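PDB 7BWX: Ice-binding protein isoform1a from Antarctomyces psychrotrophicus, which binds ice, apparently through specific water molecules of its prism planes, and so probably acts as an antifreeze protein in this Antarctic fungus. Local coordinates for residues Thr96-Val101 and Thr115-Gly120; Ala26-Thr31 and Thr198-Thr203. The protein carries 1 engineered substitution. All coordinates share one frame; numbering follows the deposited sequence.

Interaction 1: Thr96-Val101 and Thr115-Gly120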
ATOM      1  N   THR A  96      16.799  -1.232   9.198  1.00 21.95           N
ATOM      2  CA  THR A  96      15.974  -0.570  10.207  1.00 23.53           C
ATOM      3  C   THR A  96      15.938   0.891   9.814  1.00 25.75           C
ATOM      4  O   THR A  96      17.011   1.490   9.780  1.00 25.93           O
ATOM      5  CB  THR A  96      16.562  -0.803  11.607  1.00 26.84           C
ATOM      6  OG1 THR A  96      16.500  -2.219  11.811  1.00 26.60           O
ATOM      7  CG2 THR A  96      15.812  -0.059  12.696  1.00 28.49           C
ATOM      8  N   PHE A  97      14.772   1.443   9.521  1.00 22.69           N
ATOM      9  CA  PHE A  97      14.629   2.858   9.082  1.00 21.90           C
ATOM     10  C   PHE A  97      13.861   3.679  10.103  1.00 21.57           C
ATOM     11  O   PHE A  97      12.718   3.347  10.446  1.00 20.28           O
ATOM     12  CB  PHE A  97      13.945   2.925   7.713  1.00 22.53           C
ATOM     13  CG  PHE A  97      14.831   2.439   6.602  1.00 26.71           C
ATOM     14  CD1 PHE A  97      16.219   2.580   6.673  1.00 30.87           C
ATOM     15  CD2 PHE A  97      14.297   1.859   5.468  1.00 29.93           C
ATOM     16  CE1 PHE A  97      17.039   2.139   5.635  1.00 32.35           C
ATOM     17  CE2 PHE A  97      15.105   1.424   4.425  1.00 26.90           C
ATOM     18  CZ  PHE A  97      16.471   1.557   4.511  1.00 31.67           C
ATOM     19  N   VAL A  98      14.453   4.792  10.519  1.00 19.71           N
ATOM     20  CA  VAL A  98      13.724   5.849  11.273  1.00 21.67           C
ATOM     21  C   VAL A  98      12.890   6.673  10.280  1.00 19.32           C
ATOM     22  O   VAL A  98      13.082   6.525   9.060  1.00 20.18           O
ATOM     23  CB  VAL A  98      14.669   6.710  12.139  1.00 22.55           C
ATOM     24  CG1 VAL A  98      15.379   5.863  13.209  1.00 25.91           C
ATOM     25  CG2 VAL A  98      15.695   7.454  11.320  1.00 25.14           C
ATOM     26  N   ALA A  99      12.009   7.505  10.819  1.00 23.70           N
ATOM     27  CA  ALA A  99      11.116   8.412  10.079  1.00 22.56           C
ATOM     28  C   ALA A  99      11.922   9.080   8.971  1.00 24.75           C
ATOM     29  O   ALA A  99      13.046   9.531   9.206  1.00 20.07           O
ATOM     30  CB  ALA A  99      10.477   9.413  10.987  1.00 23.46           C
ATOM     31  N   GLY A 100      11.368   9.153   7.773  1.00 20.89           N
ATOM     32  CA  GLY A 100      12.000   9.945   6.702  1.00 21.04           C
ATOM     33  C   GLY A 100      11.243   9.818   5.393  1.00 20.09           C
ATOM     34  O   GLY A 100      10.284   9.034   5.319  1.00 17.55           O
ATOM     35  N   VAL A 101      11.667  10.604   4.413  1.00 19.95           N
ATOM     36  CA  VAL A 101      11.289  10.487   2.989  1.00 18.99           C
ATOM     37  C   VAL A 101      12.497   9.878   2.308  1.00 19.01           C
ATOM     38  O   VAL A 101      13.567  10.565   2.192  1.00 20.71           O
ATOM     39  CB  VAL A 101      10.868  11.867   2.447  1.00 18.26           C
ATOM     40  CG1 VAL A 101      10.347  11.803   1.012  1.00 19.22           C
ATOM     41  CG2 VAL A 101       9.846  12.494   3.369  1.00 18.96           C
ATOM     42  N   THR A 115      12.434  -3.210   9.174  1.00 18.63           N
ATOM     43  CA  THR A 115      12.009  -2.682  10.472  1.00 18.03           C
ATOM     44  C   THR A 115      11.831  -1.189  10.342  1.00 18.12           C
ATOM     45  O   THR A 115      12.748  -0.538   9.911  1.00 21.61           O
ATOM     46  CB  THR A 115      13.006  -3.063  11.569  1.00 19.01           C
ATOM     47  OG1 THR A 115      13.136  -4.488  11.582  1.00 19.78           O
ATOM     48  CG2 THR A 115      12.501  -2.578  12.898  1.00 20.58           C
ATOM     49  N   LEU A 116      10.670  -0.697  10.730  1.00 18.27           N
ATOM     50  CA  LEU A 116      10.373   0.731  10.811  1.00 19.92           C
ATOM     51  C   LEU A 116      10.388   1.108  12.284  1.00 21.09           C
ATOM     52  O   LEU A 116       9.529   0.652  13.037  1.00 19.13           O
ATOM     53  CB  LEU A 116       9.042   0.995  10.140  1.00 19.49           C
ATOM     54  CG  LEU A 116       9.014   0.508   8.700  1.00 21.68           C
ATOM     55  CD1 LEU A 116       7.623   0.727   8.121  1.00 22.88           C
ATOM     56  CD2 LEU A 116      10.068   1.222   7.866  1.00 23.52           C
ATOM     57  N   ASP A 117      11.381   1.927  12.635  1.00 22.21           N
ATOM     58  CA  ASP A 117      11.697   2.330  14.027  1.00 20.28           C
ATOM     59  C   ASP A 117      11.136   3.710  14.301  1.00 19.19           C
ATOM     60  O   ASP A 117      11.664   4.665  13.817  1.00 22.57           O
ATOM     61  CB  ASP A 117      13.204   2.249  14.212  1.00 22.71           C
ATOM     62  CG  ASP A 117      13.711   2.643  15.597  1.00 24.47           C
ATOM     63  OD1 ASP A 117      12.891   2.942  16.471  1.00 22.50           O
ATOM     64  OD2 ASP A 117      14.953   2.701  15.728  1.00 30.02           O
ATOM     65  N   GLY A 118      10.080   3.778  15.080  1.00 19.35           N
ATOM     66  CA  GLY A 118       9.466   5.039  15.497  1.00 24.50           C
ATOM     67  C   GLY A 118      10.339   5.832  16.458  1.00 24.02           C
ATOM     68  O   GLY A 118       9.978   6.983  16.679  1.00 25.65           O
ATOM     69  N   ALA A 119      11.412   5.252  17.018  1.00 26.31           N
ATOM     70  CA  ALA A 119      12.336   5.988  17.924  1.00 27.91           C
ATOM     71  C   ALA A 119      11.540   6.637  19.056  1.00 28.26           C
ATOM     72  O   ALA A 119      11.879   7.742  19.450  1.00 34.46           O
ATOM     73  CB  ALA A 119      13.099   7.028  17.118  1.00 28.86           C
ATOM     74  N   GLY A 120      10.458   5.998  19.492  1.00 28.04           N
ATOM     75  CA  GLY A 120       9.613   6.424  20.613  1.00 30.82           C
ATOM     76  C   GLY A 120       8.719   7.591  20.260  1.00 34.30           C
ATOM     77  O   GLY A 120       8.087   8.135  21.171  1.00 34.19           O
TER
HETATM   78  O   HOH W   1      11.334   7.421  13.750  1.00 20.89           O
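T96 and F97 run parallel to T115 and L116, in register, and F97 bonds to the residues before and after its partner L116: its N gives to T115 O at 2.9 Å, and its O takes D117 N at 2.9 Å. On one face the two threonines lie side by side and point the same way. In each, OG1 stands beside the backbone N (chi1 -63° in T96, -57° in T115), with the methyl anti to it. The shared rotamer keeps like groups alongside, T96 OG1 lying closest to T115 CB at 3.6 Å, and the two CG2 atoms are 4.2 Å apart. T96 CG2 also reaches D117 CB, at 3.8 Å. On the other face F97 CB rests on L116 CD2, while the phenyl ring leads away to stack on Y102. Beyond the paired residues the strands part, and a water spans the gap, accepting from A99 N and donating to D117 O at 2.8 Å. D117 OD1 accepts A119 N from above the carboxylate plane, making an Asx turn, and also bonds N146 ND2. F97 O has a second donor in W126 NE1. The chemistry is therefore two-sided: matched threonines and a carboxylate fixed by its own turn line the more exposed face, L116 lies buried with W126 and F128 on the other, and main-chain bonds plus one water hold the edge strand in place.

Interaction 2: Ala26-Thr31 and Thr198-Thr203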
ATOM      1  N   ALA A  26      -9.770  -7.803  -9.140  1.00 13.18           N
ATOM      2  CA  ALA A  26      -9.933  -9.181  -9.623  1.00 13.89           C
ATOM      3  C   ALA A  26      -9.375 -10.088  -8.525  1.00 13.71           C
ATOM      4  O   ALA A  26      -8.167 -10.042  -8.322  1.00 12.40           O
ATOM      5  CB  ALA A  26      -9.195  -9.401 -10.932  1.00 14.29           C
ATOM      6  N   ASN A  27     -10.222 -10.894  -7.904  1.00 14.24           N
ATOM      7  CA  ASN A  27      -9.860 -11.757  -6.762  1.00 12.28           C
ATOM      8  C   ASN A  27      -9.951 -13.232  -7.138  1.00 14.65           C
ATOM      9  O   ASN A  27     -10.954 -13.646  -7.741  1.00 14.59           O
ATOM     10  CB  ASN A  27     -10.769 -11.481  -5.554  1.00 12.94           C
ATOM     11  CG  ASN A  27     -10.451 -12.389  -4.391  1.00 13.39           C
ATOM     12  OD1 ASN A  27     -11.211 -13.357  -4.064  1.00 14.04           O
ATOM     13  ND2 ASN A  27      -9.261 -12.199  -3.885  1.00  9.42           N
ATOM     14  N   ALA A  28      -9.048 -14.027  -6.580  1.00 15.01           N
ATOM     15  CA  ALA A  28      -9.160 -15.494  -6.473  1.00 15.28           C
ATOM     16  C   ALA A  28      -9.072 -15.863  -4.993  1.00 15.82           C
ATOM     17  O   ALA A  28      -8.325 -15.197  -4.253  1.00 15.37           O
ATOM     18  CB  ALA A  28      -8.019 -16.142  -7.228  1.00 17.00           C
ATOM     19  N   GLY A  29      -9.750 -16.921  -4.590  1.00 15.42           N
ATOM     20  CA  GLY A  29      -9.625 -17.461  -3.232  1.00 16.16           C
ATOM     21  C   GLY A  29     -10.260 -16.662  -2.135  1.00 15.86           C
ATOM     22  O   GLY A  29     -10.990 -15.638  -2.356  1.00 13.09           O
ATOM     23  N   ALA A  30     -10.017 -17.158  -0.924  1.00 15.05           N
ATOM     24  CA  ALA A  30     -10.749 -16.751   0.285  1.00 15.65           C
ATOM     25  C   ALA A  30     -10.090 -15.481   0.860  1.00 16.87           C
ATOM     26  O   ALA A  30      -9.643 -15.438   2.010  1.00 16.23           O
ATOM     27  CB  ALA A  30     -10.761 -17.923   1.262  1.00 16.44           C
ATOM     28  N   THR A  31     -10.157 -14.413   0.093  1.00 15.25           N
ATOM     29  CA  THR A  31      -9.693 -13.084   0.503  1.00 13.46           C
ATOM     30  C   THR A  31     -10.652 -12.487   1.518  1.00 12.96           C
ATOM     31  O   THR A  31     -11.876 -12.665   1.415  1.00 13.66           O
ATOM     32  CB  THR A  31      -9.493 -12.252  -0.763  1.00 13.20           C
ATOM     33  OG1 THR A  31      -8.383 -12.783  -1.497  1.00 12.68           O
ATOM     34  CG2 THR A  31      -9.298 -10.801  -0.437  1.00 13.10           C
ATOM     35  N   THR A 198      -5.048  -6.896  -8.227  1.00 13.63           N
ATOM     36  CA  THR A 198      -5.285  -8.361  -8.297  1.00 13.30           C
ATOM     37  C   THR A 198      -4.990  -8.963  -6.928  1.00 13.38           C
ATOM     38  O   THR A 198      -3.991  -8.529  -6.265  1.00 12.14           O
ATOM     39  CB  THR A 198      -4.484  -9.077  -9.378  1.00 15.13           C
ATOM     40  OG1 THR A 198      -3.094  -9.076  -9.047  1.00 17.08           O
ATOM     41  CG2 THR A 198      -4.693  -8.422 -10.728  1.00 18.53           C
ATOM     42  N   LEU A 199      -5.870  -9.863  -6.503  1.00 13.07           N
ATOM     43  CA  LEU A 199      -5.767 -10.486  -5.164  1.00 12.75           C
ATOM     44  C   LEU A 199      -5.822 -11.999  -5.325  1.00 13.57           C
ATOM     45  O   LEU A 199      -6.533 -12.504  -6.205  1.00 12.35           O
ATOM     46  CB  LEU A 199      -6.893  -9.991  -4.291  1.00 13.49           C
ATOM     47  CG  LEU A 199      -7.012  -8.475  -4.098  1.00 14.01           C
ATOM     48  CD1 LEU A 199      -8.357  -8.173  -3.486  1.00 15.60           C
ATOM     49  CD2 LEU A 199      -5.898  -7.923  -3.239  1.00 15.53           C
ATOM     50  N   ASP A 200      -5.142 -12.703  -4.424  1.00 12.99           N
ATOM     51  CA  ASP A 200      -5.258 -14.168  -4.324  1.00 13.87           C
ATOM     52  C   ASP A 200      -5.135 -14.537  -2.831  1.00 13.99           C
ATOM     53  O   ASP A 200      -4.013 -14.482  -2.318  1.00 13.63           O
ATOM     54  CB  ASP A 200      -4.209 -14.832  -5.211  1.00 16.04           C
ATOM     55  CG  ASP A 200      -4.273 -16.369  -5.147  1.00 21.36           C
ATOM     56  OD1 ASP A 200      -5.064 -16.922  -4.359  1.00 21.06           O
ATOM     57  OD2 ASP A 200      -3.525 -16.996  -5.864  1.00 27.22           O
ATOM     58  N   SER A 201      -6.246 -14.875  -2.186  1.00 15.02           N
ATOM     59  CA  SER A 201      -6.292 -15.367  -0.797  1.00 14.63           C
ATOM     60  C   SER A 201      -5.533 -14.412   0.092  1.00 14.78           C
ATOM     61  O   SER A 201      -4.721 -14.870   0.933  1.00 13.44           O
ATOM     62  CB  SER A 201      -5.715 -16.767  -0.756  1.00 16.61           C
ATOM     63  OG  SER A 201      -6.323 -17.508  -1.813  1.00 22.64           O
ATOM     64  N   ASN A 202      -5.875 -13.131   0.023  1.00 13.91           N
ATOM     65  CA  ASN A 202      -5.164 -12.117   0.829  1.00 13.99           C
ATOM     66  C   ASN A 202      -5.999 -11.695   2.022  1.00 13.69           C
ATOM     67  O   ASN A 202      -7.230 -11.900   2.059  1.00 16.34           O
ATOM     68  CB  ASN A 202      -4.806 -10.874   0.021  1.00 14.11           C
ATOM     69  CG  ASN A 202      -4.071 -11.260  -1.229  1.00 14.96           C
ATOM     70  OD1 ASN A 202      -4.595 -11.083  -2.330  1.00 14.95           O
ATOM     71  ND2 ASN A 202      -2.867 -11.765  -1.047  1.00 13.83           N
ATOM     72  N   THR A 203      -5.347 -11.061   2.981  1.00 13.15           N
ATOM     73  CA  THR A 203      -6.061 -10.337   4.049  1.00 13.41           C
ATOM     74  C   THR A 203      -5.524  -8.923   4.071  1.00 12.96           C
ATOM     75  O   THR A 203      -4.319  -8.749   4.199  1.00 14.75           O
ATOM     76  CB  THR A 203      -5.888 -10.962   5.441  1.00 15.32           C
ATOM     77  OG1 THR A 203      -6.257 -12.318   5.273  1.00 17.16           O
ATOM     78  CG2 THR A 203      -6.754 -10.293   6.490  1.00 15.72           C
TER
HETATM   79  O   HOH W   2      -8.255 -14.403   4.126  1.00 22.18           O
HETATM   80  O   HOH W   3      -8.400 -19.652  -0.820  1.00 32.31           O
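T31 and L199 meet at about a right angle, methyl to methyl, with T31 CG2 4.1 Å from L199 CD1. T31 OG1 lies beside its backbone N (chi1 -68°), with the methyl anti, and faces the turn at S201-N202, where it accepts N202 N at 3.0 Å in a fairly straight bond (162°). An alanine here would probably leave N202 N without its acceptor and open a gap beside L199. The N27 side chain also crosses L199 at about a right angle. L199 itself is buried, and reaches F47 and I33 as well. A28 and D200 share the opposite face, and D200 OD1 takes the hydroxyl of S201 at 2.9 Å, nearly along the C-O axis, while OD2 bonds T183. S201 OG lies 3.6 Å from G29 CA, on the side a CB would take, and G29 has a positive phi (73°). Water joins S201 OG to A30 N. N202 OD1 folds back on D200 N at 2.7 Å, and its ND2 bonds Q182 O and A185 O in the adjoining turn. Between the strands, L199 N gives to A26 O, A28 N to L199 O and S201 N to A28 O. Parallel strands in register, followed by turns with buried T31 and N202 bonded between them, are characteristic of adjacent coils of a right-handed beta-helix, here brought together from distant parts of the chain.

How the interactions relate
From the N terminus the chain first lays down 26-31, whose first residues belong to strand 25-28, one of the two outermost strands of a six-stranded parallel sheet, and then passes through the helix 61-79 before reaching 96-101. Interaction 1 closes a short loop of 13 residues when the chain returns at 115-120, joining the edge strand 96-97 to 113-117 in a separate three-stranded sheet. The chain then winds on, until 198-203 comes back beside 26-31; interaction 2 thus closes a loop of 166 residues that wholly encloses interaction 1 without crossing it. Their centres are about 30 Å apart, and each pairs neighbouring strands, on opposite sides of the chain's centre.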